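Local coordinates for allergen Bos d 2 (Bos taurus, PDB 4WFV), which is a secreted lipocalin that probably carries pheromones and is a major allergen of cow dander, at residues S10-E15 with L88-V93; I18-A23 with E129-L134; K26-I29 with G33-R36; T54-D59 with C63-E68. All coordinates share one frame; numbering follows the deposited sequence.

Contact 1: S10-E15 with L88-V93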
loop_
_atom_site.group_PDB
_atom_site.type_symbol
_atom_site.label_atom_id
_atom_site.label_comp_id
_atom_site.label_asym_id
_atom_site.label_seq_id
_atom_site.Cartn_x
_atom_site.Cartn_y
_atom_site.Cartn_z
ATOM N N SER A 10 -5.169 3.131 15.744
ATOM C CA SER A 10 -4.057 3.914 16.291
ATOM C C SER A 10 -2.705 3.407 15.795
ATOM O O SER A 10 -1.696 4.109 15.890
ATOM C CB SER A 10 -4.077 3.937 17.827
ATOM O OG SER A 10 -3.581 2.733 18.375
ATOM N N LYS A 11 -2.691 2.198 15.242
ATOM C CA LYS A 11 -1.455 1.631 14.702
ATOM C C LYS A 11 -1.205 2.045 13.249
ATOM O O LYS A 11 -0.147 1.744 12.690
ATOM C CB LYS A 11 -1.458 0.107 14.831
ATOM C CG LYS A 11 -1.638 -0.362 16.276
ATOM C CD LYS A 11 -1.576 -1.868 16.410
ATOM C CE LYS A 11 -1.844 -2.289 17.847
ATOM N NZ LYS A 11 -1.107 -1.422 18.805
ATOM N N ILE A 12 -2.159 2.749 12.645
ATOM C CA ILE A 12 -2.018 3.155 11.244
ATOM C C ILE A 12 -1.015 4.295 11.018
ATOM O O ILE A 12 -0.183 4.210 10.117
ATOM C CB ILE A 12 -3.383 3.486 10.606
ATOM C CG1 ILE A 12 -4.256 2.221 10.528
ATOM C CG2 ILE A 12 -3.192 4.134 9.224
ATOM C CD1 ILE A 12 -5.714 2.493 10.213
ATOM N N PRO A 13 -1.089 5.375 11.814
ATOM C CA PRO A 13 -0.156 6.485 11.598
ATOM C C PRO A 13 1.275 6.055 11.859
ATOM O O PRO A 13 1.522 5.162 12.676
ATOM C CB PRO A 13 -0.581 7.517 12.652
ATOM C CG PRO A 13 -1.983 7.184 12.978
ATOM C CD PRO A 13 -2.082 5.690 12.858
ATOM N N GLY A 14 2.214 6.685 11.164
ATOM C CA GLY A 14 3.619 6.440 11.428
ATOM C C GLY A 14 4.495 6.479 10.200
ATOM O O GLY A 14 4.007 6.714 9.084
ATOM N N GLU A 15 5.786 6.224 10.414
ATOM C CA GLU A 15 6.806 6.238 9.360
ATOM C C GLU A 15 7.052 4.867 8.725
ATOM O O GLU A 15 8.008 4.164 9.065
ATOM C CB GLU A 15 8.134 6.740 9.929
ATOM C CG GLU A 15 8.032 8.047 10.680
ATOM C CD GLU A 15 7.890 9.231 9.758
ATOM O OE1 GLU A 15 8.413 9.163 8.624
ATOM O OE2 GLU A 15 7.259 10.229 10.165
ATOM N N LEU A 88 -8.804 2.015 -1.050
ATOM C CA LEU A 88 -7.688 1.520 -0.260
ATOM C C LEU A 88 -8.218 1.121 1.102
ATOM O O LEU A 88 -8.767 1.948 1.827
ATOM C CB LEU A 88 -6.604 2.598 -0.116
ATOM C CG LEU A 88 -5.323 2.213 0.636
ATOM C CD1 LEU A 88 -4.151 3.046 0.142
ATOM C CD2 LEU A 88 -5.478 2.334 2.148
ATOM N N GLU A 89 -8.048 -0.152 1.435
ATOM C CA GLU A 89 -8.535 -0.695 2.689
ATOM C C GLU A 89 -7.367 -1.169 3.537
ATOM O O GLU A 89 -6.500 -1.889 3.057
ATOM C CB GLU A 89 -9.463 -1.881 2.430
ATOM C CG GLU A 89 -10.078 -2.435 3.708
ATOM C CD GLU A 89 -10.909 -3.679 3.485
ATOM O OE1 GLU A 89 -11.044 -4.124 2.331
ATOM O OE2 GLU A 89 -11.440 -4.221 4.479
ATOM N N VAL A 90 -7.344 -0.770 4.801
ATOM C CA VAL A 90 -6.383 -1.334 5.742
ATOM C C VAL A 90 -6.926 -2.688 6.196
ATOM O O VAL A 90 -7.957 -2.754 6.861
ATOM C CB VAL A 90 -6.166 -0.406 6.957
ATOM C CG1 VAL A 90 -5.158 -1.029 7.930
ATOM C CG2 VAL A 90 -5.690 0.962 6.492
ATOM N N ILE A 91 -6.252 -3.775 5.815
ATOM C CA ILE A 91 -6.767 -5.117 6.097
ATOM C C ILE A 91 -5.977 -5.826 7.198
ATOM O O ILE A 91 -6.392 -6.884 7.696
ATOM C CB ILE A 91 -6.856 -5.989 4.822
ATOM C CG1 ILE A 91 -5.486 -6.149 4.151
ATOM C CG2 ILE A 91 -7.857 -5.392 3.848
ATOM C CD1 ILE A 91 -5.455 -7.252 3.100
ATOM N N HIS A 92 -4.860 -5.239 7.603
ATOM C CA HIS A 92 -4.092 -5.770 8.727
ATOM C C HIS A 92 -3.175 -4.683 9.230
ATOM O O HIS A 92 -2.576 -3.972 8.445
ATOM C CB HIS A 92 -3.263 -6.986 8.299
ATOM C CG HIS A 92 -2.465 -7.592 9.410
ATOM N ND1 HIS A 92 -1.177 -7.202 9.707
ATOM C CD2 HIS A 92 -2.780 -8.564 10.299
ATOM C CE1 HIS A 92 -0.734 -7.904 10.737
ATOM N NE2 HIS A 92 -1.684 -8.741 11.109
ATOM N N VAL A 93 -3.084 -4.523 10.539
ATOM C CA VAL A 93 -2.141 -3.575 11.089
ATOM C C VAL A 93 -1.723 -3.983 12.492
ATOM O O VAL A 93 -2.536 -4.426 13.302
ATOM C CB VAL A 93 -2.656 -2.110 11.009
ATOM C CG1 VAL A 93 -3.829 -1.883 11.969
ATOM C CG2 VAL A 93 -1.519 -1.157 11.291
#
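The flat group in this contact is a peptide unit, that between Lys-11 and Ile-12: the CG2 methyl of Val-93 lies over one of its faces, 3.8 Å from Lys-11 C. The same methyl approaches Lys-11 O at 3.5 Å and, on the same side, touches Lys-11 CB at 3.8 Å. The first torsion of Val-93 explains the fit, because CG2 stands anti to the backbone N while CG1 (chi1 70°) is wedged between N and the carbonyl carbon and faces Ile-12 more loosely. Three residues earlier on the strand, Val-90 meets Ile-12 tip to tip, CG2 to CD1 at 4.0 Å; an extended isoleucine branch (chi2 167°) carries the methyl that far. No hydrogen bond joins the two segments, which meet by van der Waals contact alone. The general lesson concerns register: a classic beta bulge at Ile-91 and His-92, both facing Val-99, breaks the alternation of the strand, and Val-90 and Val-93 consequently both point toward segment 10-15. The polar end of Lys-11 leads away to a salt bridge with Glu-95. The 3-10 turn and the loop after it run into Gly-14 to Trp-16, the Gly-X-Trp signature of lipocalins, with Trp-16 NE1 bonded to Ile-12 O. They thus pack across one end of the barrel, between strand 85-93 and strand 38-45, where Ile-12 also touches Ile-42.

Contact 2: I18-A23 with E129-L134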
loop_
_atom_site.group_PDB
_atom_site.type_symbol
_atom_site.label_atom_id
_atom_site.label_comp_id
_atom_site.label_asym_id
_atom_site.label_seq_id
_atom_site.Cartn_x
_atom_site.Cartn_y
_atom_site.Cartn_z
ATOM N N ILE A 18 7.621 0.581 2.489
ATOM C CA ILE A 18 6.973 -0.502 1.762
ATOM C C ILE A 18 7.982 -1.589 1.479
ATOM O O ILE A 18 9.075 -1.325 0.975
ATOM C CB ILE A 18 6.280 -0.018 0.471
ATOM C CG1 ILE A 18 5.481 -1.155 -0.172
ATOM C CG2 ILE A 18 7.274 0.592 -0.509
ATOM C CD1 ILE A 18 4.390 -0.640 -1.104
ATOM N N ILE A 19 7.628 -2.817 1.845
ATOM C CA ILE A 19 8.500 -3.956 1.592
ATOM C C ILE A 19 8.065 -4.692 0.329
ATOM O O ILE A 19 8.900 -4.965 -0.553
ATOM C CB ILE A 19 8.518 -4.936 2.781
ATOM C CG1 ILE A 19 8.717 -4.182 4.101
ATOM C CG2 ILE A 19 9.580 -6.009 2.572
ATOM C CD1 ILE A 19 9.983 -3.319 4.147
ATOM N N TYR A 20 6.765 -4.974 0.224
ATOM C CA TYR A 20 6.244 -5.734 -0.905
ATOM C C TYR A 20 5.015 -5.078 -1.502
ATOM O O TYR A 20 4.275 -4.346 -0.841
ATOM C CB TYR A 20 5.816 -7.142 -0.464
ATOM C CG TYR A 20 6.935 -8.014 0.046
ATOM C CD1 TYR A 20 7.867 -8.555 -0.818
ATOM C CD2 TYR A 20 7.033 -8.326 1.401
ATOM C CE1 TYR A 20 8.903 -9.367 -0.346
ATOM C CE2 TYR A 20 8.064 -9.116 1.886
ATOM C CZ TYR A 20 8.981 -9.646 1.008
ATOM O OH TYR A 20 10.003 -10.436 1.477
ATOM N N ALA A 21 4.780 -5.400 -2.768
ATOM C CA ALA A 21 3.485 -5.148 -3.390
ATOM C C ALA A 21 3.148 -6.367 -4.222
ATOM O O ALA A 21 4.039 -7.115 -4.621
ATOM C CB ALA A 21 3.509 -3.897 -4.259
ATOM N N ALA A 22 1.862 -6.566 -4.484
ATOM C CA ALA A 22 1.422 -7.681 -5.319
ATOM C C ALA A 22 0.170 -7.236 -6.033
ATOM O O ALA A 22 -0.617 -6.479 -5.481
ATOM C CB ALA A 22 1.138 -8.934 -4.458
ATOM N N ALA A 23 -0.019 -7.696 -7.269
ATOM C CA ALA A 23 -1.182 -7.271 -8.047
ATOM C C ALA A 23 -1.544 -8.324 -9.062
ATOM O O ALA A 23 -0.685 -9.087 -9.491
ATOM C CB ALA A 23 -0.887 -5.937 -8.772
ATOM N N GLU A 129 4.093 -14.876 5.692
ATOM C CA GLU A 129 3.005 -15.854 5.634
ATOM C C GLU A 129 1.658 -15.146 5.751
ATOM O O GLU A 129 0.736 -15.425 4.978
ATOM C CB GLU A 129 3.175 -16.906 6.739
ATOM C CG GLU A 129 2.263 -18.132 6.600
ATOM C CD GLU A 129 0.876 -17.962 7.189
ATOM O OE1 GLU A 129 0.622 -17.030 7.973
ATOM O OE2 GLU A 129 0.011 -18.810 6.867
ATOM N N LYS A 130 1.535 -14.229 6.706
ATOM C CA LYS A 130 0.300 -13.457 6.864
ATOM C C LYS A 130 -0.005 -12.642 5.608
ATOM O O LYS A 130 -1.152 -12.624 5.134
ATOM C CB LYS A 130 0.401 -12.532 8.077
ATOM C CG LYS A 130 0.313 -13.241 9.416
ATOM C CD LYS A 130 0.609 -12.284 10.566
ATOM C CE LYS A 130 0.578 -13.010 11.905
ATOM N NZ LYS A 130 1.245 -12.236 12.984
ATOM N N TYR A 131 1.009 -11.959 5.076
ATOM C CA TYR A 131 0.824 -11.170 3.863
ATOM C C TYR A 131 0.313 -12.029 2.695
ATOM O O TYR A 131 -0.633 -11.658 2.010
ATOM C CB TYR A 131 2.140 -10.469 3.503
ATOM C CG TYR A 131 2.067 -9.644 2.250
ATOM C CD1 TYR A 131 1.183 -8.578 2.144
ATOM C CD2 TYR A 131 2.881 -9.934 1.171
ATOM C CE1 TYR A 131 1.115 -7.822 0.985
ATOM C CE2 TYR A 131 2.818 -9.191 0.013
ATOM C CZ TYR A 131 1.930 -8.146 -0.079
ATOM O OH TYR A 131 1.876 -7.400 -1.242
ATOM N N GLN A 132 0.946 -13.175 2.484
ATOM C CA GLN A 132 0.559 -14.056 1.386
ATOM C C GLN A 132 -0.832 -14.657 1.570
ATOM O O GLN A 132 -1.568 -14.798 0.601
ATOM C CB GLN A 132 1.626 -15.128 1.157
ATOM C CG GLN A 132 2.937 -14.519 0.655
ATOM C CD GLN A 132 3.924 -15.525 0.117
ATOM O OE1 GLN A 132 3.725 -16.733 0.217
ATOM N NE2 GLN A 132 5.015 -15.025 -0.451
ATOM N N GLN A 133 -1.213 -14.953 2.808
ATOM C CA GLN A 133 -2.562 -15.431 3.073
ATOM C C GLN A 133 -3.599 -14.341 2.787
ATOM O O GLN A 133 -4.654 -14.604 2.193
ATOM C CB GLN A 133 -2.677 -15.922 4.517
ATOM C CG GLN A 133 -4.049 -16.485 4.853
ATOM C CD GLN A 133 -4.378 -17.729 4.053
ATOM O OE1 GLN A 133 -3.496 -18.528 3.729
ATOM N NE2 GLN A 133 -5.653 -17.896 3.720
ATOM N N LEU A 134 -3.303 -13.110 3.196
ATOM C CA LEU A 134 -4.210 -11.997 2.919
ATOM C C LEU A 134 -4.367 -11.778 1.414
ATOM O O LEU A 134 -5.465 -11.491 0.923
ATOM C CB LEU A 134 -3.718 -10.714 3.590
ATOM C CG LEU A 134 -3.768 -10.702 5.118
ATOM C CD1 LEU A 134 -2.847 -9.613 5.657
ATOM C CD2 LEU A 134 -5.188 -10.533 5.629
#
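A phenol oxygen pressed against a strand backbone without bonding to it is the odd feature here: Tyr-131 OH lies 3.3 Å from Ala-22 N and 3.4 Å from Ala-21 C, yet the angle at the amide is too poor for a hydrogen bond. Its polar partner is instead Thr-114 OG1 on the adjoining strand 110-118, so the buried hydroxyl is satisfied while its flank packs on the methyl of Ala-22, CB to OH 3.6 Å. With CG anti to its backbone N (chi1 179°), Tyr-131 extends straight from the helix to the sheet. Its CE2 meets Tyr-20 CB at 3.7 Å; the two rings are nearly parallel, but slid apart with centroids 6.0 Å from each other, and barely overlap. This is the lipocalin plan, a helix following the barrel strands and lying along the outside of the wall, here 17° from parallel to strand 18-23. The axes of these short segments approach to 10.6 Å; Tyr-131 spans much of this, and Ala-22 points toward the helix, touching Asn-135. A classic beta bulge puts Ile-19 and Tyr-20 both opposite Gly-116, and the Tyr-20 ring leads away from Tyr-131 to meet Phe-123 and Leu-128.

Contact 3: K26-I29 with G33-R36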
loop_
_atom_site.group_PDB
_atom_site.type_symbol
_atom_site.label_atom_id
_atom_site.label_comp_id
_atom_site.label_asym_id
_atom_site.label_seq_id
_atom_site.Cartn_x
_atom_site.Cartn_y
_atom_site.Cartn_z
ATOM N N LYS A 26 0.353 -7.248 -13.128
ATOM C CA LYS A 26 1.710 -6.985 -12.655
ATOM C C LYS A 26 2.290 -5.684 -13.190
ATOM O O LYS A 26 3.073 -5.032 -12.505
ATOM C CB LYS A 26 2.643 -8.158 -12.967
ATOM C CG LYS A 26 4.058 -7.969 -12.439
ATOM C CD LYS A 26 4.907 -9.228 -12.582
ATOM C CE LYS A 26 5.244 -9.518 -14.034
ATOM N NZ LYS A 26 6.173 -10.684 -14.141
ATOM N N ASP A 27 1.911 -5.303 -14.407
ATOM C CA ASP A 27 2.489 -4.118 -15.035
ATOM C C ASP A 27 2.263 -2.856 -14.212
ATOM O O ASP A 27 3.038 -1.917 -14.311
ATOM C CB ASP A 27 1.964 -3.928 -16.463
ATOM C CG ASP A 27 0.472 -3.740 -16.507
ATOM O OD1 ASP A 27 -0.254 -4.732 -16.312
ATOM O OD2 ASP A 27 0.019 -2.602 -16.727
ATOM N N LYS A 28 1.210 -2.839 -13.393
ATOM C CA LYS A 28 0.927 -1.670 -12.561
ATOM C C LYS A 28 1.952 -1.450 -11.450
ATOM O O LYS A 28 2.101 -0.322 -10.979
ATOM C CB LYS A 28 -0.456 -1.774 -11.924
ATOM C CG LYS A 28 -1.611 -1.723 -12.912
ATOM C CD LYS A 28 -1.746 -0.332 -13.514
ATOM C CE LYS A 28 -2.973 -0.225 -14.431
ATOM N NZ LYS A 28 -3.164 1.168 -14.941
ATOM N N ILE A 29 2.629 -2.518 -11.020
ATOM C CA ILE A 29 3.505 -2.439 -9.848
ATOM C C ILE A 29 4.981 -2.752 -10.094
ATOM O O ILE A 29 5.769 -2.729 -9.165
ATOM C CB ILE A 29 3.000 -3.340 -8.693
ATOM C CG1 ILE A 29 2.993 -4.825 -9.113
ATOM C CG2 ILE A 29 1.633 -2.875 -8.220
ATOM C CD1 ILE A 29 2.925 -5.781 -7.906
ATOM N N GLY A 33 6.144 1.605 -12.693
ATOM C CA GLY A 33 4.700 1.479 -12.801
ATOM C C GLY A 33 3.961 2.491 -11.943
ATOM O O GLY A 33 4.466 2.942 -10.919
ATOM N N PRO A 34 2.740 2.850 -12.347
ATOM C CA PRO A 34 2.000 3.908 -11.653
ATOM C C PRO A 34 1.681 3.588 -10.191
ATOM O O PRO A 34 1.632 4.501 -9.361
ATOM C CB PRO A 34 0.711 4.032 -12.476
ATOM C CG PRO A 34 0.591 2.707 -13.207
ATOM C CD PRO A 34 2.000 2.299 -13.495
ATOM N N LEU A 35 1.474 2.312 -9.875
ATOM C CA LEU A 35 1.079 1.924 -8.519
ATOM C C LEU A 35 2.217 1.303 -7.742
ATOM O O LEU A 35 1.984 0.619 -6.755
ATOM C CB LEU A 35 -0.113 0.954 -8.548
ATOM C CG LEU A 35 -1.272 1.455 -9.419
ATOM C CD1 LEU A 35 -2.457 0.475 -9.379
ATOM C CD2 LEU A 35 -1.692 2.860 -8.994
ATOM N N ARG A 36 3.445 1.534 -8.188
ATOM C CA ARG A 36 4.617 1.212 -7.378
ATOM C C ARG A 36 5.028 2.472 -6.632
ATOM O O ARG A 36 5.611 3.391 -7.206
ATOM C CB ARG A 36 5.757 0.715 -8.250
ATOM C CG ARG A 36 6.869 0.016 -7.469
ATOM C CD ARG A 36 8.001 -0.337 -8.400
ATOM N NE ARG A 36 9.125 -1.017 -7.772
ATOM C CZ ARG A 36 9.327 -2.334 -7.791
ATOM N NH1 ARG A 36 8.444 -3.142 -8.359
ATOM N NH2 ARG A 36 10.406 -2.852 -7.234
#
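Arg-36 NH1 makes the shortest bond of this contact, 2.8 Å to Ile-29 O, with an angle of 154° at the hydrogen. The donor lies in the carbonyl plane, and the oxygen in turn sits at the edge of the guanidinium, close to its plane. An extended chain makes the reach possible: chi1 of -165° sends CG away from the backbone N, and CG and CD run alongside the carbonyl, each 3.4 Å from Ile-29 O, before the end group turns onto it. NH1 also forms a salt bridge with Glu-146, while NH2 and NE bond to Thr-151 and Tyr-38, so the guanidinium is fixed in rotation by partners on all three nitrogens. The second bond across the segments, Leu-35 N to Lys-28 O at 2.9 Å, arrives nearly along the C=O axis.

Apolar parts fill in around these bonds. Lys-28 bends at its second torsion (chi2 -70°), which brings CD to Pro-34 CG at 3.8 Å, the side chains crossing at about a right angle, and its amine goes on to a salt bridge with Asp-106. Lys-28 CB packs against Leu-35 CD1 at 3.9 Å, and Ile-29 CG2 rests near Leu-35 CB at 4.2 Å. The neighbouring Asp-27 pairs with Arg-109. Gly-33 has no beta carbon to strike the Lys-28 carbonyl, so its C comes 3.5 Å from Lys-28 O, and it starts a type I beta turn that ends at Arg-36. A long loop folded back on itself between the first two barrel strands, 17-23 and 38-45, is a familiar lipocalin element at the mouth of the barrel.

Contact 4: T54-D59 with C63-E68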
loop_
_atom_site.group_PDB
_atom_site.type_symbol
_atom_site.label_atom_id
_atom_site.label_comp_id
_atom_site.label_asym_id
_atom_site.label_seq_id
_atom_site.Cartn_x
_atom_site.Cartn_y
_atom_site.Cartn_z
ATOM N N THR A 54 2.177 10.049 2.362
ATOM C CA THR A 54 3.326 10.658 1.712
ATOM C C THR A 54 4.257 9.554 1.204
ATOM O O THR A 54 4.593 8.611 1.938
ATOM C CB THR A 54 4.055 11.601 2.674
ATOM O OG1 THR A 54 3.177 12.686 3.008
ATOM C CG2 THR A 54 5.317 12.151 2.031
ATOM N N PHE A 55 4.630 9.641 -0.069
ATOM C CA PHE A 55 5.371 8.568 -0.727
ATOM C C PHE A 55 6.139 9.120 -1.915
ATOM O O PHE A 55 5.846 10.214 -2.395
ATOM C CB PHE A 55 4.398 7.476 -1.212
ATOM C CG PHE A 55 3.398 7.963 -2.230
ATOM C CD1 PHE A 55 2.230 8.589 -1.829
ATOM C CD2 PHE A 55 3.639 7.803 -3.590
ATOM C CE1 PHE A 55 1.315 9.046 -2.764
ATOM C CE2 PHE A 55 2.723 8.256 -4.523
ATOM C CZ PHE A 55 1.565 8.873 -4.107
ATOM N N TYR A 56 7.111 8.349 -2.385
ATOM C CA TYR A 56 7.800 8.652 -3.639
ATOM C C TYR A 56 7.242 7.863 -4.811
ATOM O O TYR A 56 6.866 6.694 -4.680
ATOM C CB TYR A 56 9.303 8.373 -3.542
ATOM C CG TYR A 56 10.080 9.402 -2.767
ATOM C CD1 TYR A 56 10.461 10.603 -3.359
ATOM C CD2 TYR A 56 10.435 9.180 -1.440
ATOM C CE1 TYR A 56 11.177 11.539 -2.659
ATOM C CE2 TYR A 56 11.145 10.113 -0.731
ATOM C CZ TYR A 56 11.513 11.291 -1.347
ATOM O OH TYR A 56 12.221 12.218 -0.621
ATOM N N LEU A 57 7.195 8.525 -5.961
ATOM C CA LEU A 57 6.923 7.889 -7.239
ATOM C C LEU A 57 8.151 8.183 -8.086
ATOM O O LEU A 57 8.641 9.311 -8.077
ATOM C CB LEU A 57 5.678 8.512 -7.869
ATOM C CG LEU A 57 5.225 8.057 -9.252
ATOM C CD1 LEU A 57 4.646 6.645 -9.197
ATOM C CD2 LEU A 57 4.197 9.044 -9.790
ATOM N N LYS A 58 8.674 7.184 -8.788
ATOM C CA LYS A 58 9.780 7.440 -9.715
ATOM C C LYS A 58 9.289 7.744 -11.119
ATOM O O LYS A 58 8.467 7.016 -11.670
ATOM C CB LYS A 58 10.738 6.257 -9.782
ATOM C CG LYS A 58 11.567 6.023 -8.548
ATOM C CD LYS A 58 12.660 5.025 -8.885
ATOM C CE LYS A 58 13.155 4.296 -7.667
ATOM N NZ LYS A 58 14.165 3.270 -8.051
ATOM N N ASP A 59 9.817 8.814 -11.702
ATOM C CA ASP A 59 9.536 9.136 -13.095
ATOM C C ASP A 59 10.838 9.131 -13.893
ATOM O O ASP A 59 11.664 10.031 -13.751
ATOM C CB ASP A 59 8.839 10.493 -13.195
ATOM C CG ASP A 59 8.373 10.808 -14.604
ATOM O OD1 ASP A 59 9.184 10.688 -15.547
ATOM O OD2 ASP A 59 7.189 11.172 -14.771
ATOM N N CYS A 63 13.110 10.501 -8.396
ATOM C CA CYS A 63 12.189 10.330 -7.272
ATOM C C CYS A 63 11.362 11.587 -7.008
ATOM O O CYS A 63 11.914 12.649 -6.725
ATOM C CB CYS A 63 12.967 9.954 -6.002
ATOM S SG CYS A 63 13.774 8.327 -6.034
ATOM N N LEU A 64 10.039 11.464 -7.086
ATOM C CA LEU A 64 9.140 12.582 -6.827
ATOM C C LEU A 64 8.338 12.360 -5.545
ATOM O O LEU A 64 7.599 11.373 -5.425
ATOM C CB LEU A 64 8.191 12.788 -8.012
ATOM C CG LEU A 64 8.857 13.047 -9.366
ATOM C CD1 LEU A 64 7.832 13.003 -10.483
ATOM C CD2 LEU A 64 9.590 14.381 -9.356
ATOM N N LEU A 65 8.485 13.276 -4.589
ATOM C CA LEU A 65 7.765 13.208 -3.322
ATOM C C LEU A 65 6.332 13.725 -3.460
ATOM O O LEU A 65 6.099 14.882 -3.824
ATOM C CB LEU A 65 8.502 13.982 -2.220
ATOM C CG LEU A 65 7.982 13.802 -0.789
ATOM C CD1 LEU A 65 8.105 12.355 -0.355
ATOM C CD2 LEU A 65 8.699 14.723 0.211
ATOM N N LEU A 66 5.374 12.859 -3.158
ATOM C CA LEU A 66 3.964 13.204 -3.284
ATOM C C LEU A 66 3.239 12.964 -1.970
ATOM O O LEU A 66 3.643 12.118 -1.167
ATOM C CB LEU A 66 3.310 12.368 -4.386
ATOM C CG LEU A 66 3.862 12.518 -5.805
ATOM C CD1 LEU A 66 3.183 11.532 -6.741
ATOM C CD2 LEU A 66 3.687 13.952 -6.307
ATOM N N THR A 67 2.164 13.713 -1.759
ATOM C CA THR A 67 1.253 13.460 -0.660
ATOM C C THR A 67 -0.163 13.402 -1.211
ATOM O O THR A 67 -0.605 14.318 -1.908
ATOM C CB THR A 67 1.343 14.548 0.420
ATOM O OG1 THR A 67 2.651 14.529 1.007
ATOM C CG2 THR A 67 0.297 14.310 1.509
ATOM N N GLU A 68 -0.859 12.310 -0.914
ATOM C CA GLU A 68 -2.250 12.139 -1.326
ATOM C C GLU A 68 -3.159 11.986 -0.111
ATOM O O GLU A 68 -2.769 11.400 0.896
ATOM C CB GLU A 68 -2.396 10.910 -2.233
ATOM C CG GLU A 68 -1.631 10.990 -3.546
ATOM C CD GLU A 68 -2.345 11.834 -4.583
ATOM O OE1 GLU A 68 -3.535 12.143 -4.371
ATOM O OE2 GLU A 68 -1.713 12.194 -5.599
#
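Leu-66 forms the apolar centre, lying between Phe-55 and Leu-57 on one face of the sheet. Its CB sits over the face of the Phe-55 ring, offset toward the rim, in a CH-pi contact, while CD1 reaches Phe-55 CE2 at 4.0 Å and Leu-57 CD2 at 4.1 Å. The phenylalanine can lean over its neighbour because CG takes the position between backbone N and carbonyl carbon (chi1 62°). Glu-68 CG then meets the ring at its edge, 3.6 Å from CE1, and Phe-82 adds an edge-to-face partner.

The other face carries a second aromatic. Leu-65 CD1 is centred above the Tyr-56 ring, 3.8 Å from the centroid, and it also touches Thr-54 CG2, while Cys-63 CB packs on Tyr-56 CD1 at 3.7 Å. The sulfur stands obliquely to this ring and belongs to the disulfide with Cys-154, the link that in many lipocalins ties the C-terminal tail to the barrel.

These two strands make a beta hairpin, 50-59 with 62-74, whose antiparallel ladder alternates faces. Phe-55 with Leu-66 and Leu-57 with Leu-64 are hydrogen-bonded pairs, each joined by two backbone bonds; Leu-66 N to Phe-55 O, at 2.8 Å, is nearly straight at 171°. Between them the non-hydrogen-bonded pair Tyr-56 and Leu-65 brings Tyr-56 CA close to Leu-64 O.

At one polar end Thr-54 OG1 and Thr-67 OG1 share a hydrogen bond of 2.8 Å. At the other, Lys-58 extends past Cys-63 to Asn-153 and Thr-151 O of the C-terminal tail.

The four contacts run round one barrel, and three of the junctions between them are direct. Contacts 1 and 2 meet where His-92 CB touches Leu-134 CD1 at 3.7 Å, so the helix also packs on the end of strand 85-93. Contact 3 joins contact 2 through Ile-29 CD1, 3.5 Å from Ala-22 CA, and contact 4 through Leu-57 CD1, 3.7 Å from Pro-34 O. Contacts 1 and 3 lie on opposite sides of the chain's centre, their own centres about 21 Å apart, consistent with the two ends of a lipocalin barrel, whose interior is where this family carries its small ligands.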